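Local coordinates for protein CghA (Chaetomium globosum, PDB 6KBC) that belongs to the calycin clan, combines two beta-rich family domains, and holds the ligand WK1 in a pocket, at residues A25-P28 and N29-N32; D136-D140 and L141-T145; P263-Y266 and Y267-T270. All coordinates share one frame; numbering follows the deposited sequence.

Contact 1 (A25-P28 and N29-N32); sequences AVIP and NSGN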
# COMPACT_ATOMS: atom_id res chain seq x y z
N ALA A 25 -20.39 4.27 -4.57
CA ALA A 25 -20.14 4.81 -3.25
C ALA A 25 -19.33 3.84 -2.39
O ALA A 25 -19.24 2.64 -2.66
CB ALA A 25 -21.45 5.14 -2.55
N VAL A 26 -18.74 4.39 -1.32
CA VAL A 26 -18.14 3.56 -0.28
C VAL A 26 -19.23 2.70 0.34
O VAL A 26 -20.30 3.19 0.70
CB VAL A 26 -17.47 4.42 0.80
CG1 VAL A 26 -16.92 3.52 1.91
CG2 VAL A 26 -16.37 5.28 0.20
N ILE A 27 -18.94 1.41 0.48
CA ILE A 27 -19.79 0.49 1.21
C ILE A 27 -19.23 0.35 2.62
O ILE A 27 -18.11 -0.15 2.78
CB ILE A 27 -19.88 -0.88 0.52
CG1 ILE A 27 -20.30 -0.70 -0.94
CG2 ILE A 27 -20.82 -1.80 1.29
CD1 ILE A 27 -20.06 -1.93 -1.80
N PRO A 28 -19.95 0.76 3.66
CA PRO A 28 -19.47 0.56 5.02
C PRO A 28 -19.26 -0.91 5.33
O PRO A 28 -19.95 -1.79 4.80
CB PRO A 28 -20.58 1.16 5.89
CG PRO A 28 -21.78 1.20 5.02
CD PRO A 28 -21.27 1.42 3.63
N ASN A 29 -18.30 -1.17 6.22
CA ASN A 29 -17.99 -2.50 6.73
C ASN A 29 -17.77 -3.52 5.60
O ASN A 29 -18.20 -4.67 5.67
CB ASN A 29 -19.09 -2.99 7.66
CG ASN A 29 -18.63 -4.12 8.54
OD1 ASN A 29 -17.49 -4.13 9.03
ND2 ASN A 29 -19.51 -5.10 8.74
N SER A 30 -17.04 -3.10 4.57
CA SER A 30 -16.78 -3.97 3.43
C SER A 30 -15.37 -3.73 2.92
O SER A 30 -14.84 -2.63 3.01
CB SER A 30 -17.80 -3.71 2.31
OG SER A 30 -17.37 -4.23 1.07
N GLY A 31 -14.78 -4.80 2.39
CA GLY A 31 -13.54 -4.66 1.64
C GLY A 31 -13.66 -3.75 0.44
O GLY A 31 -12.64 -3.23 -0.03
N ASN A 32 -14.88 -3.53 -0.06
CA ASN A 32 -15.09 -2.68 -1.23
C ASN A 32 -14.29 -3.15 -2.43
O ASN A 32 -13.87 -2.35 -3.27
CB ASN A 32 -14.77 -1.21 -0.92
CG ASN A 32 -15.89 -0.51 -0.18
OD1 ASN A 32 -16.70 0.19 -0.79
ND2 ASN A 32 -15.93 -0.68 1.13
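A loop tied by an asparagine side chain, with an ST turn at its far end, joins I27 to N32. The carboxamide of N32 pairs with the N-H and C=O of I27 much as a neighbouring strand would: N32 OD1 accepts from I27 N at 2.8 Å, almost straight at 171°, and N32 ND2 gives to I27 O, also at 2.8 Å. In both bonds the donor sits on a lone pair of the carbonyl it meets. ND2 gives as well to S30 O at 2.9 Å, this time from above that carbonyl's plane. These three bonds, with K36 NZ as a further partner of OD1, fix the amide's rotation. Asparagine suits this place twice over, since its short amide both donates and accepts and its backbone readily takes the left-handed conformation found here (phi 57°). S30 OG accepts from N32 N at 2.8 Å to form the ST turn, and also bonds to G110 O. I27 CG2 touches S30 CB at 3.7 Å. V26, a compact buried valine, packs on helix 172-175, on Y182 of strand 181-200 and on W230 of strand 223-231, while N32 lies against F184 and W230.

Contact 2 (D136-D140 and L141-T145); sequences DVAAD and LSTTT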
# COMPACT_ATOMS: atom_id res chain seq x y z
N ASP A 136 -7.38 -13.38 -5.84
CA ASP A 136 -8.59 -14.02 -5.36
C ASP A 136 -8.71 -13.74 -3.88
O ASP A 136 -7.76 -13.97 -3.13
CB ASP A 136 -8.52 -15.53 -5.63
CG ASP A 136 -9.88 -16.17 -5.72
OD1 ASP A 136 -10.54 -16.02 -6.78
OD2 ASP A 136 -10.27 -16.86 -4.75
N VAL A 137 -9.86 -13.24 -3.45
CA VAL A 137 -10.07 -12.92 -2.04
C VAL A 137 -11.35 -13.59 -1.57
O VAL A 137 -12.40 -13.44 -2.21
CB VAL A 137 -10.14 -11.41 -1.79
CG1 VAL A 137 -10.27 -11.15 -0.33
CG2 VAL A 137 -8.89 -10.71 -2.35
N ALA A 138 -11.26 -14.30 -0.44
CA ALA A 138 -12.43 -14.93 0.16
C ALA A 138 -13.49 -13.89 0.48
O ALA A 138 -13.19 -12.72 0.74
CB ALA A 138 -12.04 -15.68 1.42
N ALA A 139 -14.76 -14.32 0.44
CA ALA A 139 -15.86 -13.43 0.79
C ALA A 139 -15.76 -12.94 2.22
O ALA A 139 -16.14 -11.80 2.52
CB ALA A 139 -17.21 -14.13 0.57
N ASP A 140 -15.28 -13.77 3.15
CA ASP A 140 -15.10 -13.30 4.51
C ASP A 140 -13.73 -12.66 4.76
O ASP A 140 -13.38 -12.44 5.92
CB ASP A 140 -15.32 -14.42 5.53
CG ASP A 140 -14.32 -15.56 5.40
OD1 ASP A 140 -13.36 -15.44 4.60
OD2 ASP A 140 -14.46 -16.54 6.17
N LEU A 141 -12.98 -12.37 3.69
CA LEU A 141 -11.67 -11.72 3.76
C LEU A 141 -10.66 -12.54 4.57
O LEU A 141 -9.69 -11.99 5.12
CB LEU A 141 -11.79 -10.31 4.34
CG LEU A 141 -12.68 -9.34 3.57
CD1 LEU A 141 -12.75 -7.99 4.27
CD2 LEU A 141 -12.24 -9.18 2.13
N SER A 142 -10.87 -13.85 4.68
CA SER A 142 -9.99 -14.64 5.52
C SER A 142 -8.71 -15.01 4.80
O SER A 142 -7.70 -15.28 5.46
CB SER A 142 -10.72 -15.90 6.00
OG SER A 142 -11.06 -16.67 4.86
N THR A 143 -8.72 -15.04 3.47
CA THR A 143 -7.58 -15.52 2.70
C THR A 143 -7.54 -14.79 1.38
O THR A 143 -8.56 -14.29 0.88
CB THR A 143 -7.66 -17.03 2.40
OG1 THR A 143 -8.65 -17.25 1.40
CG2 THR A 143 -8.01 -17.85 3.64
N THR A 144 -6.34 -14.73 0.80
CA THR A 144 -6.14 -14.25 -0.56
C THR A 144 -5.23 -15.22 -1.28
O THR A 144 -4.44 -15.94 -0.67
CB THR A 144 -5.49 -12.85 -0.64
OG1 THR A 144 -4.09 -12.97 -0.39
CG2 THR A 144 -6.09 -11.92 0.35
N THR A 145 -5.30 -15.17 -2.60
CA THR A 145 -4.34 -15.84 -3.45
C THR A 145 -4.03 -14.94 -4.62
O THR A 145 -4.94 -14.42 -5.26
CB THR A 145 -4.87 -17.20 -3.94
OG1 THR A 145 -5.18 -18.00 -2.80
CG2 THR A 145 -3.81 -17.90 -4.76
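D140 OD1 is gripped twice by S142: the hydroxyl OG gives a short bond of 2.6 Å, and the backbone N gives a second of 3.0 Å. The hydroxyl arrives on the syn side, close to the carboxylate plane, whereas the N-H comes from above it. The N-H bond makes an Asx turn, a role in which aspartate is at home, and the serine supplies the extra donor. Both side chains hold their polar group between the backbone N and the carbonyl carbon (chi1 63° for D140 and 61° for S142), which keeps the two close to the main chain and to each other.

This Asx turn lies at the end of a beta hairpin. A type I turn runs from A138 to L141, closed by L141 N to A138 O at 3.0 Å, and A138 N reaches T143 O in a nearly straight bond of 171°. Next to the turn, V137 and T144 form an antiparallel non-hydrogen-bonded pair, and their side chains run side by side, CG2 of V137 lying 4.1 Å from CG2 of T144. Such beta-branched residues suit extended strands. Further out, D136 and T145 form a hydrogen-bonded pair, with T145 N 2.8 Å from D136 O. The other branch of the valine, V137 CG1, meets L141 CD2 at 3.7 Å, so the leucine carries the apolar face past the strand end into the turn. A138, small and at the start of the turn, points its CB toward the other arm, 3.7 Å from S142 OG.

The D136 carboxylate bonds to H113. Strand 113-119 flanks the hairpin through V137, and strand 154-162 pairs with its other arm through S142 and T144; F51 of strand 46-54 covers V137 and T144, and L33 and L168 pack on L141.

Contact 3 (P263-Y266 and Y267-T270); sequences PHKY and YQNT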
# COMPACT_ATOMS: atom_id res chain seq x y z
N PRO A 263 0.82 22.72 -2.52
CA PRO A 263 0.66 24.02 -1.85
C PRO A 263 -0.65 24.73 -2.15
O PRO A 263 -1.07 25.57 -1.35
CB PRO A 263 1.87 24.85 -2.35
CG PRO A 263 2.38 24.13 -3.57
CD PRO A 263 2.06 22.65 -3.32
N HIS A 264 -1.34 24.42 -3.26
CA HIS A 264 -2.60 25.12 -3.50
C HIS A 264 -3.66 24.73 -2.48
O HIS A 264 -4.63 25.47 -2.31
CB HIS A 264 -3.11 24.91 -4.94
CG HIS A 264 -3.57 23.52 -5.24
ND1 HIS A 264 -2.79 22.60 -5.90
CD2 HIS A 264 -4.76 22.90 -5.00
CE1 HIS A 264 -3.46 21.46 -6.03
NE2 HIS A 264 -4.66 21.62 -5.49
N LYS A 265 -3.47 23.62 -1.77
CA LYS A 265 -4.30 23.32 -0.61
C LYS A 265 -3.52 23.41 0.69
O LYS A 265 -3.96 22.84 1.71
CB LYS A 265 -4.95 21.93 -0.74
CG LYS A 265 -6.03 21.91 -1.81
CD LYS A 265 -6.44 20.49 -2.16
CE LYS A 265 -7.86 20.49 -2.70
NZ LYS A 265 -8.07 19.50 -3.80
N TYR A 266 -2.38 24.10 0.68
CA TYR A 266 -1.66 24.46 1.91
C TYR A 266 -1.10 23.23 2.62
O TYR A 266 -1.07 23.16 3.85
CB TYR A 266 -2.56 25.28 2.84
CG TYR A 266 -3.23 26.41 2.07
CD1 TYR A 266 -2.50 27.52 1.66
CD2 TYR A 266 -4.58 26.35 1.73
CE1 TYR A 266 -3.10 28.56 0.94
CE2 TYR A 266 -5.19 27.39 0.99
CZ TYR A 266 -4.44 28.48 0.61
OH TYR A 266 -5.02 29.51 -0.10
N TYR A 267 -0.63 22.26 1.83
CA TYR A 267 0.03 21.05 2.33
C TYR A 267 -0.85 20.35 3.36
O TYR A 267 -0.42 20.00 4.45
CB TYR A 267 1.40 21.38 2.92
CG TYR A 267 2.33 21.93 1.88
CD1 TYR A 267 2.95 21.08 0.98
CD2 TYR A 267 2.59 23.29 1.79
CE1 TYR A 267 3.79 21.57 0.02
CE2 TYR A 267 3.44 23.81 0.81
CZ TYR A 267 4.04 22.93 -0.06
OH TYR A 267 4.90 23.39 -1.03
N GLN A 268 -2.13 20.20 3.01
CA GLN A 268 -3.02 19.39 3.82
C GLN A 268 -2.37 18.05 4.12
O GLN A 268 -1.76 17.43 3.24
CB GLN A 268 -4.35 19.16 3.10
CG GLN A 268 -5.29 20.31 3.25
CD GLN A 268 -6.57 20.12 2.51
OE1 GLN A 268 -6.73 19.15 1.76
NE2 GLN A 268 -7.52 21.03 2.73
N ASN A 269 -2.46 17.64 5.38
CA ASN A 269 -1.79 16.47 5.93
C ASN A 269 -2.88 15.45 6.25
O ASN A 269 -3.67 15.67 7.17
CB ASN A 269 -1.00 16.87 7.17
CG ASN A 269 0.15 15.95 7.47
OD1 ASN A 269 0.31 14.89 6.87
ND2 ASN A 269 0.97 16.34 8.43
N THR A 270 -2.95 14.38 5.47
CA THR A 270 -4.00 13.38 5.66
C THR A 270 -3.40 11.99 5.73
O THR A 270 -2.31 11.73 5.21
CB THR A 270 -5.06 13.45 4.54
OG1 THR A 270 -4.46 13.12 3.27
CG2 THR A 270 -5.66 14.86 4.44
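The torsions of Y267 fold its ring back over P263: with CG anti to the carbonyl carbon (chi1 -63°) and the ring turned to chi2 -78°, one face looks at the proline. P263 CA stands 3.8 Å above the ring plane, offset toward the rim, and the pyrrolidine continues over that same face toward CZ and OH. P263 CB lies 3.7 Å from Y267 CE2 and 3.6 Å from Y267 OH. The proline ring lies aslant across the phenol, a rigid saturated ring against a flat aromatic one. Proline fits here because its fixed phi agrees with the 3-10 segment at 263-264 and its ring offers a broad apolar surface. The phenol can lie on that surface and still leave its OH to hydrogen-bond D395.

The backbone does the turning. Y266 N bonds to P263 O at 2.8 Å, and the two tyrosines that follow one another, both left-handed with positive phi (67° for Y266), reverse the chain. The Y266 ring has H264 O over one face, near its rim. A weak bond of 3.5 Å runs from Q268 N to K265 O. That same carbonyl oxygen also has Q268 CG close by, at 3.2 Å. Q268 CD passes 4.1 Å from K265 CB. The flexible lysine can lead its amine away from this contact to a salt bridge with E238, while the Q268 backbone pairs with S261.

Y267 also packs on V260 and on T240 of strand 239-249. The whole is the surface loop of a beta hairpin whose arms are strands 252-261 and 269-277. Strands 239-249, 252-261 and 269-277 pair in sequence, consistent with the up-and-down antiparallel order of calycin-type domains.

In the fold
Contacts 1 and 2 are neighbours within the N-terminal Diels-Alderase domain: their centres lie 15 Å apart, and L141 CD1 of the hairpin turn touches G31 N of the asparagine-tied loop at 4.2 Å. Contact 3 belongs to the C-terminal domain and stands apart, its centre 26 Å from that of contact 1 and 36 Å from that of contact 2, which lies across the chain's centre from it. WK1 relates the two domains, because its pocket draws on residues from both. The side chains of V26 in contact 1 and K265 in contact 3 are each about 13 Å from the ligand, so both contacts lie outside its immediate shell.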